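Endonuclease and methylase LlaGI (Lactococcus lactis, PDB 5FFJ) is a Type ISP restriction-modification enzyme that recognises a specific DNA sequence, probably methylating adenine there or using its helicase-like ATPase to bring about DNA cleavage. Local coordinates at residues Leu1102-Val1107 and Arg1127-Glu1132; Lys1086-Glu1091 and Ile1118-Ser1123; Ile1059-Asn1064 and Phe1159-Val1164. One frame throughout, in Å; residues are numbered along the deposited sequence.

Interaction 1: residues Leu1102-Val1107 and Arg1127-Glu1132. With nucleotides of chain B.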
loop_
_atom_site.group_PDB
_atom_site.type_symbol
_atom_site.label_atom_id
_atom_site.label_comp_id
_atom_site.label_asym_id
_atom_site.label_seq_id
_atom_site.Cartn_x
_atom_site.Cartn_y
_atom_site.Cartn_z
ATOM N N LEU A 1102 11.076 29.486 5.336
ATOM C CA LEU A 1102 10.807 28.196 4.710
ATOM C C LEU A 1102 12.055 27.316 4.641
ATOM O O LEU A 1102 13.182 27.812 4.599
ATOM C CB LEU A 1102 10.231 28.396 3.302
ATOM C CG LEU A 1102 8.740 28.734 3.194
ATOM C CD1 LEU A 1102 8.369 28.952 1.733
ATOM C CD2 LEU A 1102 7.887 27.630 3.814
ATOM N N ASN A 1103 11.831 26.005 4.624
ATOM C CA ASN A 1103 12.909 25.023 4.653
ATOM C C ASN A 1103 12.616 23.898 3.656
ATOM O O ASN A 1103 11.477 23.717 3.224
ATOM C CB ASN A 1103 13.089 24.515 6.097
ATOM C CG ASN A 1103 13.785 23.167 6.191
ATOM O OD1 ASN A 1103 14.694 22.856 5.420
ATOM N ND2 ASN A 1103 13.365 22.364 7.168
ATOM N N ASP A 1104 13.662 23.178 3.266
ATOM C CA ASP A 1104 13.590 22.173 2.204
ATOM C C ASP A 1104 12.570 21.062 2.455
ATOM O O ASP A 1104 12.261 20.291 1.546
ATOM C CB ASP A 1104 14.970 21.546 1.999
ATOM C CG ASP A 1104 16.089 22.572 2.053
ATOM O OD1 ASP A 1104 15.877 23.714 1.585
ATOM O OD2 ASP A 1104 17.179 22.242 2.570
ATOM N N LYS A 1105 12.054 20.978 3.679
ATOM C CA LYS A 1105 11.077 19.950 4.029
ATOM C C LYS A 1105 9.762 20.543 4.529
ATOM O O LYS A 1105 8.687 20.013 4.249
ATOM C CB LYS A 1105 11.655 19.014 5.088
ATOM C CG LYS A 1105 12.013 19.704 6.394
ATOM N N THR A 1106 9.852 21.639 5.274
ATOM C CA THR A 1106 8.666 22.288 5.823
ATOM C C THR A 1106 7.788 22.874 4.721
ATOM O O THR A 1106 6.595 23.106 4.925
ATOM C CB THR A 1106 9.045 23.411 6.803
ATOM O OG1 THR A 1106 9.765 24.435 6.106
ATOM C CG2 THR A 1106 9.904 22.866 7.938
ATOM N N VAL A 1107 8.384 23.109 3.558
ATOM C CA VAL A 1107 7.683 23.718 2.432
ATOM C C VAL A 1107 6.530 22.846 1.928
ATOM O O VAL A 1107 5.605 23.340 1.283
ATOM C CB VAL A 1107 8.661 23.996 1.271
ATOM C CG1 VAL A 1107 9.218 22.694 0.718
ATOM C CG2 VAL A 1107 7.990 24.808 0.173
ATOM N N ARG A 1127 14.826 24.446 -3.705
ATOM C CA ARG A 1127 14.730 25.669 -4.492
ATOM C C ARG A 1127 13.363 26.326 -4.327
ATOM O O ARG A 1127 13.168 27.478 -4.714
ATOM C CB ARG A 1127 14.993 25.372 -5.967
ATOM C CG ARG A 1127 16.297 24.632 -6.229
ATOM C CD ARG A 1127 16.385 24.187 -7.673
ATOM N NE ARG A 1127 17.170 22.967 -7.831
ATOM C CZ ARG A 1127 18.477 22.929 -8.074
ATOM N NH1 ARG A 1127 19.180 24.048 -8.196
ATOM N NH2 ARG A 1127 19.085 21.759 -8.199
ATOM N N ALA A 1128 12.417 25.580 -3.763
ATOM C CA ALA A 1128 11.105 26.121 -3.431
ATOM C C ALA A 1128 11.105 26.675 -2.009
ATOM O O ALA A 1128 10.281 27.519 -1.666
ATOM C CB ALA A 1128 10.036 25.057 -3.587
ATOM N N ALA A 1129 12.032 26.196 -1.184
ATOM C CA ALA A 1129 12.215 26.748 0.153
ATOM C C ALA A 1129 12.735 28.170 0.016
ATOM O O ALA A 1129 12.286 29.082 0.709
ATOM C CB ALA A 1129 13.168 25.898 0.964
ATOM N N ARG A 1130 13.700 28.342 -0.880
ATOM C CA ARG A 1130 14.061 29.660 -1.367
ATOM C C ARG A 1130 13.020 30.045 -2.417
ATOM O O ARG A 1130 12.179 29.224 -2.775
ATOM C CB ARG A 1130 15.479 29.659 -1.951
ATOM C CG ARG A 1130 16.566 29.193 -0.974
ATOM C CD ARG A 1130 17.894 28.954 -1.680
ATOM N NE ARG A 1130 17.827 27.816 -2.595
ATOM C CZ ARG A 1130 18.846 27.378 -3.329
ATOM N NH1 ARG A 1130 20.027 27.981 -3.264
ATOM N NH2 ARG A 1130 18.687 26.333 -4.130
ATOM N N ARG A 1131 13.044 31.288 -2.889
ATOM C CA ARG A 1131 12.162 31.697 -3.982
ATOM C C ARG A 1131 12.938 31.660 -5.294
ATOM O O ARG A 1131 13.540 32.656 -5.704
ATOM C CB ARG A 1131 11.580 33.093 -3.739
ATOM C CG ARG A 1131 10.953 33.285 -2.359
ATOM C CD ARG A 1131 10.100 32.096 -1.924
ATOM N NE ARG A 1131 9.391 32.368 -0.675
ATOM C CZ ARG A 1131 9.966 32.414 0.524
ATOM N NH1 ARG A 1131 11.271 32.214 0.650
ATOM N NH2 ARG A 1131 9.237 32.669 1.601
ATOM N N GLU A 1132 12.919 30.497 -5.938
ATOM C CA GLU A 1132 13.640 30.289 -7.187
ATOM C C GLU A 1132 12.709 29.923 -8.326
ATOM O O GLU A 1132 11.941 28.967 -8.229
ATOM C CB GLU A 1132 14.685 29.192 -7.029
ATOM C CG GLU A 1132 15.731 29.488 -5.969
ATOM C CD GLU A 1132 17.127 29.015 -6.351
ATOM O OE1 GLU A 1132 17.309 28.462 -7.459
ATOM O OE2 GLU A 1132 18.051 29.204 -5.533
ATOM P P DC B 3 20.108 24.617 0.756
ATOM O OP1 DC B 3 19.061 25.349 0.006
ATOM O OP2 DC B 3 19.782 23.307 1.365
ATOM O "O5'" DC B 3 21.373 24.433 -0.202
ATOM C "C5'" DC B 3 22.056 25.587 -0.683
ATOM C "C4'" DC B 3 23.185 25.204 -1.619
ATOM O "O4'" DC B 3 24.269 24.595 -0.851
ATOM C "C3'" DC B 3 22.801 24.189 -2.691
ATOM O "O3'" DC B 3 23.384 24.531 -3.951
ATOM C "C2'" DC B 3 23.330 22.873 -2.132
ATOM C "C1'" DC B 3 24.567 23.309 -1.359
ATOM N N1 DC B 3 24.931 22.394 -0.204
ATOM C C2 DC B 3 26.177 21.740 -0.177
ATOM O O2 DC B 3 26.980 21.921 -1.101
ATOM N N3 DC B 3 26.470 20.924 0.873
ATOM C C4 DC B 3 25.583 20.753 1.858
ATOM N N4 DC B 3 25.912 19.939 2.874
ATOM C C5 DC B 3 24.316 21.404 1.846
ATOM C C6 DC B 3 24.037 22.205 0.809
#

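Interaction 2: residues Lys1086-Glu1091 and Ile1118-Ser1123. With nucleotides of chain C.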
loop_
_atom_site.group_PDB
_atom_site.type_symbol
_atom_site.label_atom_id
_atom_site.label_comp_id
_atom_site.label_asym_id
_atom_site.label_seq_id
_atom_site.Cartn_x
_atom_site.Cartn_y
_atom_site.Cartn_z
ATOM N N LYS A 1086 5.639 26.053 -15.443
ATOM C CA LYS A 1086 4.604 27.030 -15.127
ATOM C C LYS A 1086 4.000 26.713 -13.765
ATOM O O LYS A 1086 3.865 27.597 -12.921
ATOM C CB LYS A 1086 3.508 27.052 -16.195
ATOM C CG LYS A 1086 3.889 27.782 -17.477
ATOM C CD LYS A 1086 2.656 28.291 -18.213
ATOM C CE LYS A 1086 2.905 28.411 -19.708
ATOM N NZ LYS A 1086 2.920 27.079 -20.376
ATOM N N ASN A 1087 3.649 25.447 -13.554
ATOM C CA ASN A 1087 3.063 25.014 -12.292
ATOM C C ASN A 1087 4.004 25.280 -11.123
ATOM O O ASN A 1087 3.565 25.654 -10.037
ATOM C CB ASN A 1087 2.706 23.526 -12.344
ATOM C CG ASN A 1087 1.521 23.238 -13.247
ATOM O OD1 ASN A 1087 0.797 24.149 -13.651
ATOM N ND2 ASN A 1087 1.309 21.964 -13.559
ATOM N N TYR A 1088 5.298 25.098 -11.355
ATOM C CA TYR A 1088 6.292 25.295 -10.307
ATOM C C TYR A 1088 6.455 26.771 -9.963
ATOM O O TYR A 1088 6.500 27.140 -8.790
ATOM C CB TYR A 1088 7.639 24.706 -10.726
ATOM C CG TYR A 1088 8.770 25.115 -9.814
ATOM C CD1 TYR A 1088 8.917 24.542 -8.558
ATOM C CD2 TYR A 1088 9.684 26.082 -10.205
ATOM C CE1 TYR A 1088 9.947 24.919 -7.718
ATOM C CE2 TYR A 1088 10.716 26.464 -9.375
ATOM C CZ TYR A 1088 10.844 25.880 -8.131
ATOM O OH TYR A 1088 11.872 26.259 -7.297
ATOM N N ASN A 1089 6.542 27.616 -10.986
ATOM C CA ASN A 1089 6.723 29.046 -10.771
ATOM C C ASN A 1089 5.494 29.692 -10.139
ATOM O O ASN A 1089 5.577 30.800 -9.609
ATOM C CB ASN A 1089 7.062 29.744 -12.089
ATOM C CG ASN A 1089 8.452 29.402 -12.591
ATOM O OD1 ASN A 1089 9.328 29.021 -11.816
ATOM N ND2 ASN A 1089 8.661 29.539 -13.895
ATOM N N LEU A 1090 4.358 29.003 -10.195
ATOM C CA LEU A 1090 3.150 29.480 -9.530
ATOM C C LEU A 1090 3.209 29.176 -8.036
ATOM O O LEU A 1090 2.840 30.013 -7.210
ATOM C CB LEU A 1090 1.897 28.846 -10.139
ATOM C CG LEU A 1090 1.433 29.336 -11.515
ATOM C CD1 LEU A 1090 0.081 28.718 -11.848
ATOM C CD2 LEU A 1090 1.356 30.855 -11.587
ATOM N N GLU A 1091 3.666 27.974 -7.696
ATOM C CA GLU A 1091 3.843 27.599 -6.298
ATOM C C GLU A 1091 4.803 28.576 -5.632
ATOM O O GLU A 1091 4.611 28.961 -4.482
ATOM C CB GLU A 1091 4.369 26.168 -6.173
ATOM C CG GLU A 1091 3.440 25.101 -6.735
ATOM C CD GLU A 1091 2.117 25.013 -5.998
ATOM O OE1 GLU A 1091 2.100 25.220 -4.766
ATOM O OE2 GLU A 1091 1.091 24.738 -6.656
ATOM N N ILE A 1118 3.262 18.674 -10.592
ATOM C CA ILE A 1118 4.705 18.703 -10.373
ATOM C C ILE A 1118 5.199 17.339 -9.909
ATOM O O ILE A 1118 4.499 16.636 -9.178
ATOM C CB ILE A 1118 5.091 19.786 -9.312
ATOM C CG1 ILE A 1118 5.091 21.181 -9.941
ATOM C CG2 ILE A 1118 6.470 19.521 -8.688
ATOM C CD1 ILE A 1118 4.674 22.274 -8.981
ATOM N N SER A 1119 6.394 16.962 -10.360
ATOM C CA SER A 1119 7.095 15.816 -9.794
ATOM C C SER A 1119 8.209 16.340 -8.887
ATOM O O SER A 1119 9.336 16.565 -9.330
ATOM C CB SER A 1119 7.653 14.896 -10.888
ATOM O OG SER A 1119 8.029 13.640 -10.338
ATOM N N TRP A 1120 7.866 16.556 -7.619
ATOM C CA TRP A 1120 8.822 17.008 -6.609
ATOM C C TRP A 1120 10.001 16.060 -6.447
ATOM O O TRP A 1120 9.877 14.846 -6.600
ATOM C CB TRP A 1120 8.132 17.182 -5.249
ATOM C CG TRP A 1120 7.103 18.274 -5.226
ATOM C CD1 TRP A 1120 5.754 18.129 -5.077
ATOM C CD2 TRP A 1120 7.343 19.679 -5.367
ATOM N NE1 TRP A 1120 5.139 19.359 -5.111
ATOM C CE2 TRP A 1120 6.093 20.326 -5.290
ATOM C CE3 TRP A 1120 8.491 20.453 -5.550
ATOM C CZ2 TRP A 1120 5.962 21.709 -5.389
ATOM C CZ3 TRP A 1120 8.358 21.826 -5.648
ATOM C CH2 TRP A 1120 7.103 22.440 -5.569
ATOM N N SER A 1121 11.151 16.650 -6.146
ATOM C CA SER A 1121 12.327 15.914 -5.715
ATOM C C SER A 1121 12.999 16.747 -4.635
ATOM O O SER A 1121 12.668 17.921 -4.473
ATOM C CB SER A 1121 13.278 15.658 -6.881
ATOM O OG SER A 1121 13.835 16.875 -7.347
ATOM N N ARG A 1122 13.932 16.147 -3.903
ATOM C CA ARG A 1122 14.604 16.843 -2.811
ATOM C C ARG A 1122 15.126 18.204 -3.253
ATOM O O ARG A 1122 14.769 19.231 -2.676
ATOM C CB ARG A 1122 15.759 16.004 -2.263
ATOM C CG ARG A 1122 16.566 16.719 -1.188
ATOM C CD ARG A 1122 17.509 15.775 -0.458
ATOM N NE ARG A 1122 18.506 15.195 -1.351
ATOM C CZ ARG A 1122 19.541 14.467 -0.947
ATOM N NH1 ARG A 1122 19.727 14.227 0.345
ATOM N NH2 ARG A 1122 20.396 13.980 -1.836
ATOM N N SER A 1123 15.958 18.204 -4.290
ATOM C CA SER A 1123 16.560 19.433 -4.790
ATOM C C SER A 1123 15.511 20.466 -5.193
ATOM O O SER A 1123 15.667 21.650 -4.908
ATOM C CB SER A 1123 17.473 19.129 -5.979
ATOM O OG SER A 1123 17.708 20.291 -6.754
ATOM P P DT C 18 13.358 9.445 0.915
ATOM O OP1 DT C 18 12.841 8.462 1.893
ATOM O OP2 DT C 18 12.683 10.756 0.785
ATOM O "O5'" DT C 18 14.915 9.682 1.209
ATOM C "C5'" DT C 18 15.776 8.554 1.359
ATOM C "C4'" DT C 18 17.237 8.959 1.324
ATOM O "O4'" DT C 18 17.682 9.111 -0.055
ATOM C "C3'" DT C 18 17.568 10.294 2.015
ATOM O "O3'" DT C 18 18.641 10.115 2.935
ATOM C "C2'" DT C 18 17.959 11.202 0.848
ATOM C "C1'" DT C 18 18.582 10.190 -0.087
ATOM N N1 DT C 18 18.792 10.644 -1.502
ATOM C C2 DT C 18 19.906 10.205 -2.179
ATOM O O2 DT C 18 20.730 9.456 -1.688
ATOM N N3 DT C 18 20.022 10.666 -3.462
ATOM C C4 DT C 18 19.156 11.513 -4.123
ATOM O O4 DT C 18 19.350 11.874 -5.281
ATOM C C5 DT C 18 18.007 11.945 -3.357
ATOM C C7 DT C 18 16.990 12.868 -3.965
ATOM C C6 DT C 18 17.883 11.495 -2.095
ATOM P P DG C 19 18.566 10.693 4.430
ATOM O OP1 DG C 19 17.459 10.018 5.135
ATOM O OP2 DG C 19 18.589 12.172 4.349
ATOM O "O5'" DG C 19 19.937 10.191 5.074
ATOM C "C5'" DG C 19 20.209 8.792 5.152
ATOM C "C4'" DG C 19 21.703 8.517 5.103
ATOM O "O4'" DG C 19 22.179 8.692 3.743
ATOM C "C3'" DG C 19 22.559 9.438 5.960
ATOM O "O3'" DG C 19 23.699 8.735 6.478
ATOM C "C2'" DG C 19 22.940 10.550 4.986
ATOM C "C1'" DG C 19 23.051 9.804 3.657
ATOM N N9 DG C 19 22.677 10.585 2.473
ATOM C C8 DG C 19 21.576 11.397 2.319
ATOM N N7 DG C 19 21.496 11.945 1.135
ATOM C C5 DG C 19 22.606 11.458 0.457
ATOM C C6 DG C 19 23.048 11.700 -0.869
ATOM O O6 DG C 19 22.527 12.421 -1.734
ATOM N N1 DG C 19 24.223 11.006 -1.155
ATOM C C2 DG C 19 24.882 10.181 -0.275
ATOM N N2 DG C 19 25.999 9.594 -0.732
ATOM N N3 DG C 19 24.478 9.945 0.966
ATOM C C4 DG C 19 23.338 10.613 1.263
#

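Interaction 3: residues Ile1059-Asn1064 and Phe1159-Val1164. With nucleotides of chain C; nucleotides of chain B.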
loop_
_atom_site.group_PDB
_atom_site.type_symbol
_atom_site.label_atom_id
_atom_site.label_comp_id
_atom_site.label_asym_id
_atom_site.label_seq_id
_atom_site.Cartn_x
_atom_site.Cartn_y
_atom_site.Cartn_z
ATOM N N ILE A 1059 28.794 8.343 -14.317
ATOM C CA ILE A 1059 27.708 7.399 -14.117
ATOM C C ILE A 1059 26.421 8.005 -14.674
ATOM O O ILE A 1059 26.254 9.223 -14.681
ATOM C CB ILE A 1059 27.570 7.016 -12.629
ATOM C CG1 ILE A 1059 27.027 8.171 -11.793
ATOM C CG2 ILE A 1059 28.931 6.621 -12.070
ATOM C CD1 ILE A 1059 26.789 7.771 -10.349
ATOM N N GLY A 1060 25.528 7.149 -15.161
ATOM C CA GLY A 1060 24.394 7.588 -15.955
ATOM C C GLY A 1060 23.501 8.608 -15.285
ATOM O O GLY A 1060 23.402 8.652 -14.060
ATOM N N ILE A 1061 22.842 9.424 -16.101
ATOM C CA ILE A 1061 22.037 10.525 -15.597
ATOM C C ILE A 1061 20.809 10.000 -14.846
ATOM O O ILE A 1061 20.292 8.922 -15.153
ATOM C CB ILE A 1061 21.606 11.470 -16.751
ATOM C CG1 ILE A 1061 21.498 12.910 -16.252
ATOM C CG2 ILE A 1061 20.293 11.025 -17.382
ATOM C CD1 ILE A 1061 21.343 13.922 -17.363
ATOM N N VAL A 1062 20.363 10.761 -13.851
ATOM C CA VAL A 1062 19.143 10.443 -13.108
ATOM C C VAL A 1062 18.316 11.717 -12.936
ATOM O O VAL A 1062 18.649 12.575 -12.118
ATOM C CB VAL A 1062 19.443 9.837 -11.717
ATOM C CG1 VAL A 1062 18.255 9.010 -11.226
ATOM C CG2 VAL A 1062 20.710 8.992 -11.753
ATOM N N THR A 1063 17.246 11.842 -13.716
ATOM C CA THR A 1063 16.453 13.071 -13.741
ATOM C C THR A 1063 15.440 13.133 -12.600
ATOM O O THR A 1063 14.947 14.208 -12.253
ATOM C CB THR A 1063 15.672 13.220 -15.057
ATOM O OG1 THR A 1063 14.454 12.471 -14.975
ATOM C CG2 THR A 1063 16.492 12.744 -16.254
ATOM N N ASN A 1064 15.112 11.961 -12.056
ATOM C CA ASN A 1064 14.140 11.795 -10.969
ATOM C C ASN A 1064 12.696 12.136 -11.374
ATOM O O ASN A 1064 11.782 12.039 -10.557
ATOM C CB ASN A 1064 14.548 12.629 -9.741
ATOM C CG ASN A 1064 15.488 11.874 -8.803
ATOM O OD1 ASN A 1064 16.469 11.266 -9.237
ATOM N ND2 ASN A 1064 15.174 11.894 -7.506
ATOM N N PHE A 1159 18.503 22.392 -13.329
ATOM C CA PHE A 1159 17.212 22.592 -12.700
ATOM C C PHE A 1159 16.229 21.672 -13.418
ATOM O O PHE A 1159 16.228 21.649 -14.641
ATOM C CB PHE A 1159 16.800 24.054 -12.828
ATOM C CG PHE A 1159 15.862 24.526 -11.766
ATOM C CD1 PHE A 1159 14.646 23.901 -11.560
ATOM C CD2 PHE A 1159 16.185 25.630 -10.997
ATOM C CE1 PHE A 1159 13.777 24.360 -10.592
ATOM C CE2 PHE A 1159 15.323 26.092 -10.030
ATOM C CZ PHE A 1159 14.117 25.457 -9.825
ATOM N N LEU A 1160 15.415 20.930 -12.663
ATOM C CA LEU A 1160 14.488 19.891 -13.176
ATOM C C LEU A 1160 15.176 18.551 -13.488
ATOM O O LEU A 1160 14.490 17.593 -13.838
ATOM C CB LEU A 1160 13.712 20.349 -14.427
ATOM C CG LEU A 1160 12.304 20.879 -14.180
ATOM C CD1 LEU A 1160 12.366 22.219 -13.479
ATOM C CD2 LEU A 1160 11.547 20.988 -15.493
ATOM N N ASN A 1161 16.501 18.469 -13.361
ATOM C CA ASN A 1161 17.188 17.164 -13.318
ATOM C C ASN A 1161 17.933 17.015 -11.999
ATOM O O ASN A 1161 18.869 17.765 -11.720
ATOM C CB ASN A 1161 18.170 16.979 -14.482
ATOM C CG ASN A 1161 17.473 16.791 -15.816
ATOM O OD1 ASN A 1161 16.274 17.035 -15.947
ATOM N ND2 ASN A 1161 18.228 16.349 -16.815
ATOM N N GLU A 1162 17.513 16.049 -11.189
ATOM C CA GLU A 1162 18.087 15.855 -9.859
ATOM C C GLU A 1162 19.589 15.570 -9.920
ATOM O O GLU A 1162 20.355 16.030 -9.071
ATOM C CB GLU A 1162 17.374 14.711 -9.138
ATOM C CG GLU A 1162 17.683 14.619 -7.653
ATOM C CD GLU A 1162 16.996 15.701 -6.836
ATOM O OE1 GLU A 1162 16.128 16.412 -7.389
ATOM O OE2 GLU A 1162 17.321 15.840 -5.636
ATOM N N ASN A 1163 19.998 14.806 -10.928
ATOM C CA ASN A 1163 21.401 14.448 -11.115
ATOM C C ASN A 1163 21.798 14.452 -12.587
ATOM O O ASN A 1163 21.483 13.523 -13.329
ATOM C CB ASN A 1163 21.683 13.074 -10.503
ATOM C CG ASN A 1163 22.262 13.166 -9.105
ATOM O OD1 ASN A 1163 21.613 12.798 -8.126
ATOM N ND2 ASN A 1163 23.496 13.650 -9.006
ATOM N N VAL A 1164 22.496 15.508 -12.995
ATOM C CA VAL A 1164 22.972 15.650 -14.367
ATOM C C VAL A 1164 24.360 15.042 -14.529
ATOM O O VAL A 1164 24.835 14.880 -15.649
ATOM C CB VAL A 1164 23.004 17.136 -14.804
ATOM C CG1 VAL A 1164 21.598 17.731 -14.769
ATOM C CG2 VAL A 1164 23.963 17.950 -13.931
ATOM P P DG C 16 11.179 8.837 -12.053
ATOM O OP1 DG C 16 10.057 9.727 -12.417
ATOM O OP2 DG C 16 12.518 9.072 -12.640
ATOM O "O5'" DG C 16 11.328 8.836 -10.459
ATOM C "C5'" DG C 16 11.939 7.718 -9.835
ATOM C "C4'" DG C 16 12.171 7.938 -8.353
ATOM O "O4'" DG C 16 13.008 6.859 -7.865
ATOM C "C3'" DG C 16 12.965 9.175 -7.980
ATOM O "O3'" DG C 16 12.908 9.401 -6.580
ATOM C "C2'" DG C 16 14.345 8.731 -8.394
ATOM C "C1'" DG C 16 14.353 7.329 -7.787
ATOM N N9 DG C 16 15.225 6.374 -8.453
ATOM C C8 DG C 16 15.555 6.316 -9.786
ATOM N N7 DG C 16 16.365 5.332 -10.075
ATOM C C5 DG C 16 16.579 4.702 -8.854
ATOM C C6 DG C 16 17.366 3.573 -8.529
ATOM O O6 DG C 16 18.059 2.877 -9.284
ATOM N N1 DG C 16 17.299 3.273 -7.170
ATOM C C2 DG C 16 16.564 3.979 -6.245
ATOM N N2 DG C 16 16.617 3.547 -4.978
ATOM N N3 DG C 16 15.827 5.033 -6.538
ATOM C C4 DG C 16 15.882 5.336 -7.853
ATOM P P DA C 17 12.241 10.720 -5.957
ATOM O OP1 DA C 17 10.803 10.678 -6.314
ATOM O OP2 DA C 17 13.055 11.898 -6.331
ATOM O "O5'" DA C 17 12.400 10.485 -4.381
ATOM C "C5'" DA C 17 11.792 9.342 -3.782
ATOM C "C4'" DA C 17 12.746 8.612 -2.850
ATOM O "O4'" DA C 17 13.866 8.095 -3.609
ATOM C "C3'" DA C 17 13.349 9.457 -1.727
ATOM O "O3'" DA C 17 13.354 8.707 -0.511
ATOM C "C2'" DA C 17 14.755 9.763 -2.230
ATOM C "C1'" DA C 17 15.080 8.512 -3.021
ATOM N N9 DA C 17 16.043 8.713 -4.086
ATOM C C8 DA C 17 16.028 9.694 -5.034
ATOM N N7 DA C 17 17.014 9.615 -5.888
ATOM C C5 DA C 17 17.716 8.497 -5.476
ATOM C C6 DA C 17 18.869 7.879 -5.971
ATOM N N6 DA C 17 19.532 8.332 -7.034
ATOM N N1 DA C 17 19.313 6.778 -5.332
ATOM C C2 DA C 17 18.636 6.335 -4.265
ATOM N N3 DA C 17 17.536 6.834 -3.708
ATOM C C4 DA C 17 17.126 7.926 -4.370
ATOM P P DA B 7 31.135 7.442 -7.131
ATOM O OP1 DA B 7 32.393 6.937 -6.564
ATOM O OP2 DA B 7 30.902 7.317 -8.578
ATOM O "O5'" DA B 7 29.923 6.758 -6.363
ATOM C "C5'" DA B 7 30.056 6.373 -4.998
ATOM C "C4'" DA B 7 28.725 5.917 -4.424
ATOM O "O4'" DA B 7 27.733 6.965 -4.599
ATOM C "C3'" DA B 7 28.130 4.662 -5.079
ATOM O "O3'" DA B 7 27.886 3.658 -4.085
ATOM C "C2'" DA B 7 26.841 5.165 -5.734
ATOM C "C1'" DA B 7 26.497 6.358 -4.869
ATOM N N9 DA B 7 25.597 7.332 -5.489
ATOM C C8 DA B 7 25.689 7.876 -6.741
ATOM N N7 DA B 7 24.728 8.728 -7.019
ATOM C C5 DA B 7 23.954 8.746 -5.871
ATOM C C6 DA B 7 22.781 9.449 -5.521
ATOM N N6 DA B 7 22.166 10.309 -6.338
ATOM N N1 DA B 7 22.265 9.232 -4.295
ATOM C C2 DA B 7 22.883 8.370 -3.478
ATOM N N3 DA B 7 23.984 7.654 -3.692
ATOM C C4 DA B 7 24.474 7.890 -4.919
#

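Interaction 1: residues Leu1102-Val1107 and Arg1127-Glu1132
Ala-1129, the last residue of helix 1122-1129 before the chain turns out of the helix at Arg-1130, gives up the most surface here, 82 of 256 Å². Its CB is set against the loop backbone, 3.4 Å from Asn-1103 C, and Asp-1104 turns OD1 to within 3.5 Å of the same CB of Ala-1129. Leu-1102 follows with 61 Å², its CB 3.4 Å from Ala-1129 O. With CG anti to the carbonyl carbon (chi1 -80°) and chi2 extended, its CD1 comes over one face of the Arg-1131 guanidinium, offset toward the rim and 3.8 Å from Arg-1131 NH2. Val-1107 CG2 packs 4.3 Å from Ala-1128 CB. On the DNA side, OP1 of DC3 of chain B lies over one face of the Arg-1130 guanidinium, 3.8 Å from Arg-1130 NE and above the plane, so no bond is assigned; Glu-1132 OE2 covers the opposite face in a salt bridge of charges alone and would probably neutralise part of the charge offered to the phosphate. The contact is loop-on-helix-end packing in the Type ISP specificity domain, beside the DNA backbone; with Leu-1102 and Val-1107 on Leu-1095 and Ala-1128 on Tyr-1088, both parts rest against helix 1074-1096.

Interaction 2: residues Lys1086-Glu1091 and Ile1118-Ser1123
Residues 1086-1091 are continuous helix, whereas 1118-1121 form an extended loop leading to a helix that starts at Arg-1122; the backbones are nearest at Tyr-1088 and Ile-1118, CA to CA 6.8 Å. Ile-1118 has the largest share of the packing, 73 of 215 Å². Its CD1 ends against the helix backbone, 3.7 Å from Tyr-1088 CA, and meets Glu-1091 CG at 3.8 Å, the two side chains running antiparallel alongside one another. CG2 of Ile-1118 instead lies over the centre of the Trp-1120 ring, covering one face of the indole within its own segment. Tyr-1088, CG anti to the backbone N (chi1 168°), crosses Trp-1120 at about a right angle, with its CD1 4.0 Å from Trp-1120 CZ3; its hydroxyl bonds to Glu-1132 O. Ser-1121 holds the N-cap position of helix 1122-1129, and from that helix start Arg-1122 makes the bidentate arginine-guanine contact familiar from major-groove recognition: NH1 donates to N7 of DG19 of chain C at 3.0 Å, and NH2 of Arg-1122 to O6 of the same DG19 at 2.6 Å, each with an N-H...acceptor angle of 155°. One guanidinium face lies against the base of DT18 of chain C, offset toward the rim with Arg-1122 CZ 3.6 Å from DT18 C6. An alanine here would remove both donors and the cover on DT18, and would probably weaken discrimination of this guanine.

Interaction 3: residues Ile1059-Asn1064 and Phe1159-Val1164
The tight part is a single antiparallel bridge at a hydrogen-bonded pair, Val-1062 with Asn-1163. Val-1062 N donates to Asn-1163 O at 3.0 Å and 164°, in the carbonyl plane; the return bond, Asn-1163 N to Val-1062 O, is 2.9 Å but more bent, at 134°. Beside it Ile-1061 lays CG1 along the opposing backbone, 3.6 Å from Val-1164 CA. Toward Leu-1160 the backbones stay close but the hydrogen bonding weakens, Glu-1162 N reaching Thr-1063 O in a weak bond of 3.3 Å. The looser side is that of Glu-1162, only partly buried. Its CB comes 3.4 Å from Asn-1064 CG, amide and carboxylate planes 26° apart, while its carboxylate is taken by Ser-1121 OG and Ser-1123 N. The Asn-1064 amide faces the DNA, where Asn-1064 ND2 donates to OP2 of DA17 of chain C, a bond modelled very short, so nothing rests on its length. On the other strand, Asn-1163 OD1 lies 3.1 Å from N6 of DA7 of chain B, and Ile-1059 CD1 is 3.8 Å from C8 of that adenine. Two loops paired by one bridge thus present side chains to a phosphate and to the major-groove edge of a base, consistent with the DNA-reading surface of a target recognition domain.

From the N-terminal side, 1059-1064 comes first and waits for 1159-1164, so interaction 3 closes a loop of 94 intervening residues, and the other two contacts nest inside it. Helix 1074-1096 then supplies 1086-1091, and interaction 2 closes 26 residues at 1118-1123; interaction 1, from 1102-1107 to 1127-1132, closes 19. Their segments alternate, so interactions 1 and 2 cross, and they share helix 1122-1129. Contacts between the three are direct: Tyr-1088 joins 1 and 2, Phe-1159 makes a cation-pi contact with Arg-1127 between 1 and 3, and Glu-1162 joins 2 to 3 through the start of helix 1122-1129. Together they tie helices 1074-1096 and 1122-1129 and the loops around them into one unit beside both DNA strands.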